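Side-chain contacts in uracil-dna glycosylase (PDB 4UQM), which belongs to the uracil-DNA glycosylase superfamily and has an alpha/beta fold in which helices pack around a parallel four-stranded sheet: residues D45-E50 and K158-F163; T70-V75 and N172-R177; F163-I168 and K191-G196; K223-L228 and V236-P241. The protein carries 1 engineered substitution. All coordinates share one frame; numbering follows the deposited sequence.

Contact 1: residues D45-E50 and K158-F163; sequences DFLRQE and KGWEHF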
loop_
_atom_site.group_PDB
_atom_site.type_symbol
_atom_site.label_atom_id
_atom_site.label_comp_id
_atom_site.label_asym_id
_atom_site.label_seq_id
_atom_site.Cartn_x
_atom_site.Cartn_y
_atom_site.Cartn_z
ATOM N N ASP A 45 5.598 -10.731 18.428
ATOM C CA ASP A 45 6.355 -11.886 18.937
ATOM C C ASP A 45 6.505 -12.929 17.842
ATOM O O ASP A 45 7.557 -13.550 17.699
ATOM C CB ASP A 45 5.673 -12.533 20.145
ATOM C CG ASP A 45 5.852 -11.752 21.416
ATOM O OD1 ASP A 45 6.734 -10.871 21.519
ATOM O OD2 ASP A 45 5.076 -12.044 22.315
ATOM N N PHE A 46 5.446 -13.128 17.061
ATOM C CA PHE A 46 5.530 -14.084 15.945
ATOM C C PHE A 46 6.548 -13.623 14.911
ATOM O O PHE A 46 7.335 -14.412 14.414
ATOM C CB PHE A 46 4.125 -14.249 15.324
ATOM C CG PHE A 46 4.107 -14.932 13.956
ATOM C CD1 PHE A 46 4.385 -16.284 13.834
ATOM C CD2 PHE A 46 3.923 -14.177 12.815
ATOM C CE1 PHE A 46 4.363 -16.896 12.526
ATOM C CE2 PHE A 46 3.897 -14.774 11.522
ATOM C CZ PHE A 46 4.159 -16.118 11.429
ATOM N N LEU A 47 6.523 -12.348 14.574
ATOM C CA LEU A 47 7.454 -11.814 13.578
ATOM C C LEU A 47 8.909 -11.891 14.072
ATOM O O LEU A 47 9.782 -12.149 13.294
ATOM C CB LEU A 47 7.106 -10.354 13.211
ATOM C CG LEU A 47 5.780 -10.246 12.475
ATOM C CD1 LEU A 47 5.524 -8.795 12.213
ATOM C CD2 LEU A 47 5.743 -11.084 11.188
ATOM N N ARG A 48 9.162 -11.681 15.363
ATOM C CA ARG A 48 10.508 -11.873 15.871
ATOM C C ARG A 48 11.010 -13.325 15.702
ATOM O O ARG A 48 12.127 -13.571 15.280
ATOM C CB ARG A 48 10.566 -11.416 17.312
ATOM C CG ARG A 48 10.440 -9.906 17.431
ATOM C CD ARG A 48 10.203 -9.495 18.878
ATOM N NE ARG A 48 9.992 -8.057 18.984
ATOM C CZ ARG A 48 9.720 -7.412 20.117
ATOM N NH1 ARG A 48 9.621 -8.067 21.282
ATOM N NH2 ARG A 48 9.508 -6.100 20.077
ATOM N N GLN A 49 10.131 -14.282 15.950
ATOM C CA GLN A 49 10.468 -15.692 15.717
ATOM C C GLN A 49 10.706 -15.965 14.251
ATOM O O GLN A 49 11.668 -16.670 13.868
ATOM C CB GLN A 49 9.349 -16.611 16.236
ATOM C CG GLN A 49 9.368 -16.913 17.711
ATOM C CD GLN A 49 10.506 -17.888 18.050
ATOM O OE1 GLN A 49 11.157 -18.438 17.162
ATOM N NE2 GLN A 49 10.757 -18.054 19.278
ATOM N N GLU A 50 9.837 -15.400 13.422
ATOM C CA GLU A 50 9.994 -15.590 11.984
ATOM C C GLU A 50 11.323 -15.023 11.456
ATOM O O GLU A 50 12.021 -15.651 10.648
ATOM C CB GLU A 50 8.827 -14.978 11.205
ATOM C CG GLU A 50 7.540 -15.784 11.312
ATOM C CD GLU A 50 7.504 -16.932 10.293
ATOM O OE1 GLU A 50 7.627 -16.653 9.105
ATOM O OE2 GLU A 50 7.432 -18.129 10.682
ATOM N N LYS A 158 -2.072 -13.633 10.671
ATOM C CA LYS A 158 -1.193 -13.632 11.852
ATOM C C LYS A 158 -1.307 -12.367 12.684
ATOM O O LYS A 158 -0.561 -12.212 13.657
ATOM C CB LYS A 158 0.248 -13.753 11.368
ATOM C CG LYS A 158 0.502 -14.960 10.484
ATOM C CD LYS A 158 0.203 -16.232 11.241
ATOM C CE LYS A 158 0.589 -17.470 10.473
ATOM N NZ LYS A 158 0.044 -18.645 11.242
ATOM N N GLY A 159 -2.232 -11.478 12.346
ATOM C CA GLY A 159 -2.448 -10.256 13.065
ATOM C C GLY A 159 -2.324 -9.004 12.277
ATOM O O GLY A 159 -2.861 -7.973 12.684
ATOM N N TRP A 160 -1.669 -9.038 11.103
ATOM C CA TRP A 160 -1.549 -7.797 10.361
ATOM C C TRP A 160 -2.895 -7.226 9.936
ATOM O O TRP A 160 -3.060 -6.008 9.815
ATOM C CB TRP A 160 -0.698 -7.966 9.080
ATOM C CG TRP A 160 0.775 -7.919 9.289
ATOM C CD1 TRP A 160 1.700 -8.910 9.013
ATOM C CD2 TRP A 160 1.506 -6.825 9.814
ATOM N NE1 TRP A 160 2.970 -8.463 9.332
ATOM C CE2 TRP A 160 2.865 -7.191 9.835
ATOM C CE3 TRP A 160 1.151 -5.553 10.283
ATOM C CZ2 TRP A 160 3.849 -6.326 10.325
ATOM C CZ3 TRP A 160 2.132 -4.698 10.766
ATOM C CH2 TRP A 160 3.460 -5.092 10.767
ATOM N N GLU A 161 -3.832 -8.111 9.606
ATOM C CA GLU A 161 -5.124 -7.636 9.096
ATOM C C GLU A 161 -5.863 -6.769 10.074
ATOM O O GLU A 161 -6.515 -5.813 9.647
ATOM C CB GLU A 161 -6.010 -8.815 8.676
ATOM C CG GLU A 161 -5.502 -9.591 7.464
ATOM C CD GLU A 161 -4.463 -10.671 7.739
ATOM O OE1 GLU A 161 -3.959 -10.797 8.897
ATOM O OE2 GLU A 161 -4.172 -11.442 6.771
ATOM N N HIS A 162 -5.710 -7.015 11.377
ATOM C CA HIS A 162 -6.329 -6.121 12.358
ATOM C C HIS A 162 -5.660 -4.747 12.301
ATOM O O HIS A 162 -6.307 -3.725 12.423
ATOM C CB HIS A 162 -6.159 -6.698 13.755
ATOM C CG HIS A 162 -6.904 -7.958 13.986
ATOM N ND1 HIS A 162 -8.261 -8.054 13.787
ATOM C CD2 HIS A 162 -6.500 -9.157 14.463
ATOM C CE1 HIS A 162 -8.661 -9.279 14.109
ATOM N NE2 HIS A 162 -7.602 -9.976 14.493
ATOM N N PHE A 163 -4.347 -4.737 12.169
ATOM C CA PHE A 163 -3.612 -3.468 12.106
ATOM C C PHE A 163 -3.957 -2.696 10.825
ATOM O O PHE A 163 -4.226 -1.482 10.882
ATOM C CB PHE A 163 -2.124 -3.725 12.161
ATOM C CG PHE A 163 -1.305 -2.459 12.071
ATOM C CD1 PHE A 163 -1.193 -1.629 13.177
ATOM C CD2 PHE A 163 -0.748 -2.057 10.855
ATOM C CE1 PHE A 163 -0.507 -0.422 13.070
ATOM C CE2 PHE A 163 -0.048 -0.873 10.750
ATOM C CZ PHE A 163 0.106 -0.060 11.866
#

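Contact 2: residues T70-V75 and N172-R177; sequences TPLGEV and NAKEER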
loop_
_atom_site.group_PDB
_atom_site.type_symbol
_atom_site.label_atom_id
_atom_site.label_comp_id
_atom_site.label_asym_id
_atom_site.label_seq_id
_atom_site.Cartn_x
_atom_site.Cartn_y
_atom_site.Cartn_z
ATOM N N THR A 70 3.749 9.091 3.858
ATOM C CA THR A 70 2.461 9.740 3.621
ATOM C C THR A 70 1.707 9.879 4.954
ATOM O O THR A 70 1.007 8.963 5.331
ATOM C CB THR A 70 1.633 8.915 2.640
ATOM O OG1 THR A 70 2.438 8.607 1.477
ATOM C CG2 THR A 70 0.404 9.703 2.232
ATOM N N PRO A 71 1.791 11.039 5.624
ATOM C CA PRO A 71 1.036 11.314 6.871
ATOM C C PRO A 71 -0.477 11.139 6.665
ATOM O O PRO A 71 -0.985 11.361 5.558
ATOM C CB PRO A 71 1.358 12.772 7.168
ATOM C CG PRO A 71 2.729 12.965 6.550
ATOM C CD PRO A 71 2.732 12.119 5.290
ATOM N N LEU A 72 -1.196 10.751 7.716
ATOM C CA LEU A 72 -2.630 10.560 7.630
ATOM C C LEU A 72 -3.332 11.770 7.033
ATOM O O LEU A 72 -4.210 11.639 6.170
ATOM C CB LEU A 72 -3.170 10.296 9.050
ATOM C CG LEU A 72 -4.678 10.158 9.243
ATOM C CD1 LEU A 72 -5.294 9.151 8.285
ATOM C CD2 LEU A 72 -4.979 9.826 10.700
ATOM N N GLY A 73 -2.968 12.953 7.487
ATOM C CA GLY A 73 -3.549 14.171 6.963
ATOM C C GLY A 73 -3.321 14.441 5.482
ATOM O O GLY A 73 -4.029 15.286 4.902
ATOM N N GLU A 74 -2.315 13.803 4.875
ATOM C CA GLU A 74 -2.024 14.000 3.467
ATOM C C GLU A 74 -2.633 12.936 2.577
ATOM O O GLU A 74 -2.592 13.096 1.369
ATOM C CB GLU A 74 -0.505 13.991 3.254
ATOM C CG GLU A 74 0.157 15.150 3.985
ATOM C CD GLU A 74 1.637 15.344 3.727
ATOM O OE1 GLU A 74 2.175 14.844 2.746
ATOM O OE2 GLU A 74 2.277 16.072 4.526
ATOM N N VAL A 75 -3.238 11.900 3.129
ATOM C CA VAL A 75 -3.746 10.811 2.288
ATOM C C VAL A 75 -4.918 11.292 1.426
ATOM O O VAL A 75 -5.906 11.763 1.945
ATOM C CB VAL A 75 -4.198 9.594 3.134
ATOM C CG1 VAL A 75 -4.752 8.489 2.265
ATOM C CG2 VAL A 75 -3.054 9.056 3.969
ATOM N N ASN A 172 -10.661 6.281 6.664
ATOM C CA ASN A 172 -12.105 6.419 6.432
ATOM C C ASN A 172 -12.767 7.495 7.297
ATOM O O ASN A 172 -13.743 8.140 6.909
ATOM C CB ASN A 172 -12.766 5.088 6.738
ATOM C CG ASN A 172 -14.240 5.109 6.492
ATOM O OD1 ASN A 172 -14.685 5.235 5.348
ATOM N ND2 ASN A 172 -15.016 4.980 7.539
ATOM N N ALA A 173 -12.234 7.683 8.489
ATOM C CA ALA A 173 -12.706 8.735 9.393
ATOM C C ALA A 173 -12.435 10.160 8.881
ATOM O O ALA A 173 -12.996 11.124 9.438
ATOM C CB ALA A 173 -12.091 8.552 10.777
ATOM N N LYS A 174 -11.558 10.328 7.886
ATOM C CA LYS A 174 -11.360 11.668 7.307
ATOM C C LYS A 174 -12.629 12.123 6.595
ATOM O O LYS A 174 -13.324 11.321 5.958
ATOM C CB LYS A 174 -10.180 11.684 6.340
ATOM C CG LYS A 174 -8.791 11.452 6.957
ATOM C CD LYS A 174 -7.800 11.010 5.891
ATOM C CE LYS A 174 -7.570 11.964 4.773
ATOM N NZ LYS A 174 -6.361 12.749 4.836
ATOM N N GLU A 175 -12.878 13.419 6.656
ATOM C CA GLU A 175 -14.066 14.015 6.052
ATOM C C GLU A 175 -13.886 14.225 4.545
ATOM O O GLU A 175 -14.784 13.919 3.768
ATOM C CB GLU A 175 -14.465 15.291 6.823
ATOM C CG GLU A 175 -14.783 14.943 8.295
ATOM C CD GLU A 175 -15.031 16.101 9.257
ATOM O OE1 GLU A 175 -14.158 17.024 9.383
ATOM O OE2 GLU A 175 -16.074 16.019 9.976
ATOM N N GLU A 176 -12.709 14.661 4.145
ATOM C CA GLU A 176 -12.447 14.913 2.721
ATOM C C GLU A 176 -12.248 13.630 1.967
ATOM O O GLU A 176 -11.689 12.691 2.503
ATOM C CB GLU A 176 -11.247 15.806 2.491
ATOM C CG GLU A 176 -11.462 16.655 1.239
ATOM C CD GLU A 176 -10.545 17.855 1.153
ATOM O OE1 GLU A 176 -9.558 17.885 1.945
ATOM O OE2 GLU A 176 -10.823 18.761 0.315
ATOM N N ARG A 177 -12.742 13.617 0.731
ATOM C CA ARG A 177 -12.675 12.444 -0.119
ATOM C C ARG A 177 -11.298 11.779 -0.180
ATOM O O ARG A 177 -10.263 12.391 -0.489
ATOM C CB ARG A 177 -13.075 12.796 -1.561
ATOM C CG ARG A 177 -12.908 11.626 -2.522
ATOM C CD ARG A 177 -13.725 11.803 -3.762
ATOM N NE ARG A 177 -15.176 11.620 -3.537
ATOM C CZ ARG A 177 -16.077 11.645 -4.504
ATOM N NH1 ARG A 177 -15.738 12.019 -5.745
ATOM N NH2 ARG A 177 -17.353 11.388 -4.236
#

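Contact 3: residues F163-I168 and K191-G196; sequences FTDAVI and KKLITG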
loop_
_atom_site.group_PDB
_atom_site.type_symbol
_atom_site.label_atom_id
_atom_site.label_comp_id
_atom_site.label_asym_id
_atom_site.label_seq_id
_atom_site.Cartn_x
_atom_site.Cartn_y
_atom_site.Cartn_z
ATOM N N PHE A 163 -4.347 -4.737 12.169
ATOM C CA PHE A 163 -3.612 -3.468 12.106
ATOM C C PHE A 163 -3.957 -2.696 10.825
ATOM O O PHE A 163 -4.226 -1.482 10.882
ATOM C CB PHE A 163 -2.124 -3.725 12.161
ATOM C CG PHE A 163 -1.305 -2.459 12.071
ATOM C CD1 PHE A 163 -1.193 -1.629 13.177
ATOM C CD2 PHE A 163 -0.748 -2.057 10.855
ATOM C CE1 PHE A 163 -0.507 -0.422 13.070
ATOM C CE2 PHE A 163 -0.048 -0.873 10.750
ATOM C CZ PHE A 163 0.106 -0.060 11.866
ATOM N N THR A 164 -3.976 -3.369 9.683
ATOM C CA THR A 164 -4.322 -2.643 8.469
ATOM C C THR A 164 -5.817 -2.299 8.412
ATOM O O THR A 164 -6.176 -1.291 7.806
ATOM C CB THR A 164 -3.822 -3.326 7.187
ATOM O OG1 THR A 164 -4.374 -4.622 7.107
ATOM C CG2 THR A 164 -2.325 -3.369 7.178
ATOM N N ASP A 165 -6.687 -3.043 9.094
ATOM C CA ASP A 165 -8.081 -2.538 9.332
ATOM C C ASP A 165 -8.053 -1.181 10.040
ATOM O O ASP A 165 -8.790 -0.271 9.688
ATOM C CB ASP A 165 -8.906 -3.498 10.224
ATOM C CG ASP A 165 -9.410 -4.768 9.498
ATOM O OD1 ASP A 165 -9.311 -4.848 8.258
ATOM O OD2 ASP A 165 -9.934 -5.631 10.251
ATOM N N ALA A 166 -7.219 -1.058 11.083
ATOM C CA ALA A 166 -7.138 0.188 11.836
ATOM C C ALA A 166 -6.624 1.338 10.975
ATOM O O ALA A 166 -7.119 2.479 11.096
ATOM C CB ALA A 166 -6.290 0.009 13.098
ATOM N N VAL A 167 -5.699 1.055 10.073
ATOM C CA VAL A 167 -5.206 2.089 9.152
ATOM C C VAL A 167 -6.329 2.545 8.216
ATOM O O VAL A 167 -6.587 3.740 8.079
ATOM C CB VAL A 167 -3.989 1.606 8.364
ATOM C CG1 VAL A 167 -3.586 2.601 7.270
ATOM C CG2 VAL A 167 -2.792 1.309 9.277
ATOM N N ILE A 168 -7.031 1.586 7.624
ATOM C CA ILE A 168 -8.209 1.848 6.765
ATOM C C ILE A 168 -9.233 2.669 7.523
ATOM O O ILE A 168 -9.745 3.659 7.015
ATOM C CB ILE A 168 -8.883 0.527 6.333
ATOM C CG1 ILE A 168 -8.034 -0.223 5.293
ATOM C CG2 ILE A 168 -10.322 0.762 5.829
ATOM C CD1 ILE A 168 -8.091 0.380 3.906
ATOM N N LYS A 191 -13.292 -3.754 2.089
ATOM C CA LYS A 191 -14.321 -2.879 1.478
ATOM C C LYS A 191 -15.420 -2.453 2.434
ATOM O O LYS A 191 -15.802 -1.311 2.423
ATOM C CB LYS A 191 -14.926 -3.539 0.245
ATOM C CG LYS A 191 -15.922 -2.655 -0.481
ATOM C CD LYS A 191 -16.430 -3.394 -1.691
ATOM C CE LYS A 191 -17.510 -2.636 -2.416
ATOM N NZ LYS A 191 -18.142 -3.627 -3.337
ATOM N N LYS A 192 -15.920 -3.374 3.260
ATOM C CA LYS A 192 -16.959 -3.066 4.231
ATOM C C LYS A 192 -16.636 -1.980 5.262
ATOM O O LYS A 192 -17.548 -1.381 5.839
ATOM C CB LYS A 192 -17.417 -4.345 4.975
ATOM C CG LYS A 192 -16.377 -4.969 5.886
ATOM C CD LYS A 192 -16.969 -6.021 6.820
ATOM C CE LYS A 192 -17.361 -5.384 8.155
ATOM N NZ LYS A 192 -18.075 -6.256 9.110
ATOM N N LEU A 193 -15.340 -1.726 5.462
ATOM C CA LEU A 193 -14.912 -0.703 6.416
ATOM C C LEU A 193 -15.008 0.692 5.821
ATOM O O LEU A 193 -14.888 1.678 6.571
ATOM C CB LEU A 193 -13.439 -0.948 6.806
ATOM C CG LEU A 193 -13.175 -2.295 7.479
ATOM C CD1 LEU A 193 -11.689 -2.443 7.754
ATOM C CD2 LEU A 193 -14.041 -2.519 8.693
ATOM N N ILE A 194 -15.099 0.803 4.488
ATOM C CA ILE A 194 -15.094 2.095 3.814
ATOM C C ILE A 194 -16.544 2.639 3.687
ATOM O O ILE A 194 -17.256 2.429 2.726
ATOM C CB ILE A 194 -14.329 2.049 2.494
ATOM C CG1 ILE A 194 -12.894 1.517 2.754
ATOM C CG2 ILE A 194 -14.268 3.452 1.897
ATOM C CD1 ILE A 194 -12.304 0.838 1.579
ATOM N N THR A 195 -16.987 3.291 4.739
ATOM C CA THR A 195 -18.356 3.782 4.861
ATOM C C THR A 195 -18.480 5.283 4.720
ATOM O O THR A 195 -19.600 5.808 4.643
ATOM C CB THR A 195 -18.857 3.459 6.274
ATOM O OG1 THR A 195 -17.958 4.058 7.227
ATOM C CG2 THR A 195 -18.901 1.987 6.511
ATOM N N GLY A 196 -17.364 6.007 4.694
ATOM C CA GLY A 196 -17.458 7.470 4.656
ATOM C C GLY A 196 -18.209 7.968 3.426
ATOM O O GLY A 196 -17.908 7.507 2.301
#

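Contact 4: residues K223-L228 and V236-P241; sequences KTNEAL and VEWQLP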
loop_
_atom_site.group_PDB
_atom_site.type_symbol
_atom_site.label_atom_id
_atom_site.label_comp_id
_atom_site.label_asym_id
_atom_site.label_seq_id
_atom_site.Cartn_x
_atom_site.Cartn_y
_atom_site.Cartn_z
ATOM N N LYS A 223 -10.046 6.734 -13.125
ATOM C CA LYS A 223 -11.198 6.772 -12.224
ATOM C C LYS A 223 -10.842 7.510 -10.937
ATOM O O LYS A 223 -11.606 8.339 -10.463
ATOM C CB LYS A 223 -11.703 5.362 -11.915
ATOM C CG LYS A 223 -12.397 4.722 -13.086
ATOM C CD LYS A 223 -12.692 3.275 -12.812
ATOM C CE LYS A 223 -13.414 2.615 -13.969
ATOM N NZ LYS A 223 -13.334 1.139 -13.844
ATOM N N THR A 224 -9.622 7.269 -10.414
ATOM C CA THR A 224 -9.192 7.966 -9.197
ATOM C C THR A 224 -9.161 9.482 -9.418
ATOM O O THR A 224 -9.648 10.254 -8.595
ATOM C CB THR A 224 -7.808 7.428 -8.769
ATOM O OG1 THR A 224 -7.958 6.081 -8.337
ATOM C CG2 THR A 224 -7.204 8.265 -7.637
ATOM N N ASN A 225 -8.554 9.896 -10.520
ATOM C CA ASN A 225 -8.408 11.309 -10.781
ATOM C C ASN A 225 -9.739 11.999 -11.019
ATOM O O ASN A 225 -9.954 13.122 -10.541
ATOM C CB ASN A 225 -7.423 11.578 -11.895
ATOM C CG ASN A 225 -5.992 11.443 -11.427
ATOM O OD1 ASN A 225 -5.739 11.301 -10.246
ATOM N ND2 ASN A 225 -5.050 11.506 -12.358
ATOM N N GLU A 226 -10.664 11.310 -11.669
ATOM C CA GLU A 226 -11.977 11.901 -11.880
ATOM C C GLU A 226 -12.710 12.097 -10.538
ATOM O O GLU A 226 -13.281 13.154 -10.287
ATOM C CB GLU A 226 -12.765 11.040 -12.856
ATOM C CG GLU A 226 -14.186 11.531 -13.134
ATOM C CD GLU A 226 -14.920 10.707 -14.189
ATOM O OE1 GLU A 226 -14.309 9.725 -14.721
ATOM O OE2 GLU A 226 -16.091 11.048 -14.508
ATOM N N ALA A 227 -12.628 11.094 -9.660
ATOM C CA ALA A 227 -13.230 11.223 -8.337
ATOM C C ALA A 227 -12.602 12.363 -7.519
ATOM O O ALA A 227 -13.300 13.109 -6.813
ATOM C CB ALA A 227 -13.145 9.902 -7.571
ATOM N N LEU A 228 -11.270 12.447 -7.525
ATOM C CA LEU A 228 -10.604 13.532 -6.792
ATOM C C LEU A 228 -11.062 14.877 -7.318
ATOM O O LEU A 228 -11.414 15.768 -6.551
ATOM C CB LEU A 228 -9.098 13.408 -6.871
ATOM C CG LEU A 228 -8.515 12.199 -6.117
ATOM C CD1 LEU A 228 -7.065 11.941 -6.483
ATOM C CD2 LEU A 228 -8.707 12.390 -4.617
ATOM N N VAL A 236 -3.894 13.121 -8.951
ATOM C CA VAL A 236 -2.534 12.613 -8.834
ATOM C C VAL A 236 -1.802 12.765 -10.157
ATOM O O VAL A 236 -2.330 12.514 -11.228
ATOM C CB VAL A 236 -2.552 11.091 -8.478
ATOM C CG1 VAL A 236 -1.139 10.482 -8.474
ATOM C CG2 VAL A 236 -3.220 10.862 -7.124
ATOM N N GLU A 237 -0.542 13.190 -10.074
ATOM C CA GLU A 237 0.337 13.123 -11.212
ATOM C C GLU A 237 0.975 11.740 -11.251
ATOM O O GLU A 237 1.887 11.439 -10.467
ATOM C CB GLU A 237 1.420 14.173 -11.076
ATOM C CG GLU A 237 2.489 14.086 -12.150
ATOM C CD GLU A 237 1.915 14.340 -13.500
ATOM O OE1 GLU A 237 1.642 15.509 -13.817
ATOM O OE2 GLU A 237 1.634 13.382 -14.221
ATOM N N TRP A 238 0.411 10.857 -12.070
ATOM C CA TRP A 238 0.878 9.494 -12.118
ATOM C C TRP A 238 2.240 9.351 -12.811
ATOM O O TRP A 238 2.971 8.390 -12.557
ATOM C CB TRP A 238 -0.172 8.566 -12.776
ATOM C CG TRP A 238 -1.467 8.459 -12.002
ATOM C CD1 TRP A 238 -2.680 9.003 -12.342
ATOM C CD2 TRP A 238 -1.675 7.755 -10.767
ATOM N NE1 TRP A 238 -3.619 8.680 -11.386
ATOM C CE2 TRP A 238 -3.032 7.904 -10.417
ATOM C CE3 TRP A 238 -0.846 6.980 -9.955
ATOM C CZ2 TRP A 238 -3.565 7.354 -9.244
ATOM C CZ3 TRP A 238 -1.389 6.427 -8.802
ATOM C CH2 TRP A 238 -2.728 6.621 -8.458
ATOM N N GLN A 239 2.597 10.272 -13.702
ATOM C CA GLN A 239 3.921 10.205 -14.330
ATOM C C GLN A 239 5.020 10.230 -13.307
ATOM O O GLN A 239 4.980 11.021 -12.395
ATOM C CB GLN A 239 4.117 11.378 -15.293
ATOM C CG GLN A 239 5.431 11.300 -16.082
ATOM C CD GLN A 239 5.489 10.031 -16.930
ATOM O OE1 GLN A 239 4.668 9.854 -17.844
ATOM N NE2 GLN A 239 6.428 9.159 -16.639
ATOM N N LEU A 240 5.961 9.281 -13.442
ATOM C CA LEU A 240 7.152 9.171 -12.627
ATOM C C LEU A 240 8.317 9.829 -13.316
ATOM O O LEU A 240 8.321 9.922 -14.548
ATOM C CB LEU A 240 7.446 7.704 -12.405
ATOM C CG LEU A 240 6.384 6.983 -11.591
ATOM C CD1 LEU A 240 6.462 5.498 -11.882
ATOM C CD2 LEU A 240 6.472 7.263 -10.092
ATOM N N PRO A 241 9.333 10.273 -12.548
ATOM C CA PRO A 241 10.543 10.798 -13.186
ATOM C C PRO A 241 11.229 9.783 -14.073
ATOM O O PRO A 241 11.218 8.590 -13.751
ATOM C CB PRO A 241 11.433 11.215 -12.023
ATOM C CG PRO A 241 10.758 10.843 -10.811
ATOM C CD PRO A 241 9.449 10.210 -11.094
#

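Contact 1: residues D45-E50 and K158-F163
Lys158 lays its hydrocarbon chain obliquely over one face of the Phe46 ring, showing how a lysine can pack through its methylenes. The closest pair is Lys158 CG and Phe46 CE2, 3.6 Å apart. Lys158 CD stands 4.2 Å from the centroid of the Phe46 ring and 24° off the ring normal, a CH-pi contact displaced toward the rim. A bend at the second torsion of the lysine (chi2 -61°) carries the chain along the CE2 and CZ side of the ring, where Lys158 CE still approaches Phe46 CZ at 3.9 Å. Lys158 also takes a second conformer, so this packing belongs to one of two. On the opposite face, Glu50 CG sits 3.4 Å above the Phe46 ring plane, one helical turn further on, so the phenyl is held between two aliphatic groups. His155 meets the same ring edge-to-face and also bonds to the Glu50 carboxylate.

In the alpha/beta fold of this superfamily, the contact sets helix 38-53 against the start of helix 160-172, where Gly159 occupies the N-cap with a positive phi (122°) that suits glycine. Trp160 follows it directly, and Leu47 meets its indole obliquely: Leu47 CD1 lies 3.5 Å from Trp160 CZ2 and 3.9 Å from Trp160 NE1. That indole nitrogen is hydrogen-bonded to Thr146 OG1, which would limit rotation of the ring.

Contact 2: residues T70-V75 and N172-R177
Lys174 drives its ammonium group into the 3-10 turn 72-74, in a contact between the two loops that lead into strands 77-81 and 179-183, neighbours in the parallel sheet. The tight part is the grip on NZ. Lys174 NZ donates to Leu72 O at 2.8 Å and to Val75 O at 3.1 Å, meeting both in their carbonyl planes and the second on a lone pair. Bends at the last two torsions of the lysine (chi3 60°, chi4 102°) turn NZ between these oxygens, while Lys174 CD rests 3.9 Å from Leu72 CD1, the two side chains running past each other in opposite directions.

Toward solvent the contact thins. Gly73 O comes within 3.4 Å of Lys174 NZ at an angle too poor for a bond, and the CA-CB bond of Glu74 points away from residues 172-177. Leu72 O does double duty, accepting Lys174 NZ and also, within the turn, Val75 N at 3.2 Å.

Contact 3: residues F163-I168 and K191-G196
Helix 160-172, which follows strand 138-142 and precedes strand 179-183 in the chain of this alpha/beta fold, presents Ile168 and Asp165 to Leu193, the last residue of the 3-10 segment 191-193, and to Ile194 just after it, on the way to the edge strand 200-204. The contact therefore ties a helix packed on the sheet to the connection that follows strand 179-183, and its chemistry is chiefly that of branched aliphatic groups.

Ile168 does most through one methyl. Its CG2, placed opposite the backbone N when CG1 takes the chi1 of -72°, faces the turn, and Ile168 CG2 lies 3.7 Å from Leu193 CB. The same Ile168 CG2 is 4.0 Å from Leu193 CD1 and 4.1 Å from Ile194 CG1, so it is seated against both residues. Ile168 and Leu193 cross at about a right angle, with methyl meeting methylene. Ile168 has a second conformer, so its contacts hold for one of two. Inward, Ile168 and Ile194 both rest on Phe180 of strand 179-183, extending the apolar layer to the sheet.

Nearer the start of the helix, the CD1 methyl of Leu193 lies against the carboxylate of Asp165, again at about a right angle. The charge there is met elsewhere, by a salt bridge from Asp165 OD1 to Lys190, whose ammonium also bonds Thr164 OG1. Asp165 OD1 nevertheless stands 3.4 Å from Leu193 CD1.

Contact 4: residues K223-L228 and V236-P241
Asn225 answers the backbone of Val236 with both ends of its amide. Val236 N donates to Asn225 OD1 at 2.9 Å, coming from above the amide carbonyl plane, 45° out of it and so not along a lone pair. In return Asn225 ND2 donates to Val236 O at 3.1 Å, this time in the peptide carbonyl plane and on a lone pair, though the acceptor is tilted 24° from the amide plane. One side chain thus satisfies the N-H and the C=O of a single residue.

The pairing fastens the C-terminal tail, which turns back to lie against helix 220-230, whose Thr224 rests on strands 179-183 and 200-204 of the parallel sheet. Asn225 ND2 and Trp238 NE1 are 3.3 Å apart, but both are donors and cannot bond each other; the amide and indole planes differ by 27°, and NE1 has its acceptor in a residue flanking the segments. Apolar contacts flank the amide: within 236-241, Val236 CG1 sits 3.6 Å above the centre of the Trp238 ring, while across the contact Leu228 CD1 meets Val236 CG2 at 4.0 Å and Thr224 CG2 approaches the indole edge at Trp238 CZ2, 4.1 Å away. Thr224 OG1 is satisfied within its own helix by Pro220 O.

In the fold
Contact 4 is the most buried of the four and contact 2 the most superficial, yet both rest on backbone groups held by a polar side chain: an uncharged amide in the buried one, a lysine ammonium at the surface. Contacts 1 and 3, partly buried, share helix 160-172 and depend on methyl and methylene packing instead, a ring entering only in contact 1. At the end of that helix, contacts 2 and 3 meet directly, Asn172 OD1 probably accepting from Gly196 N at 2.9 Å. A similar probable bond, Arg177 NH1 to Ala227 O, joins contact 2 to contact 4, whereas contacts 1 and 4 lie on opposite sides of the chain's centre.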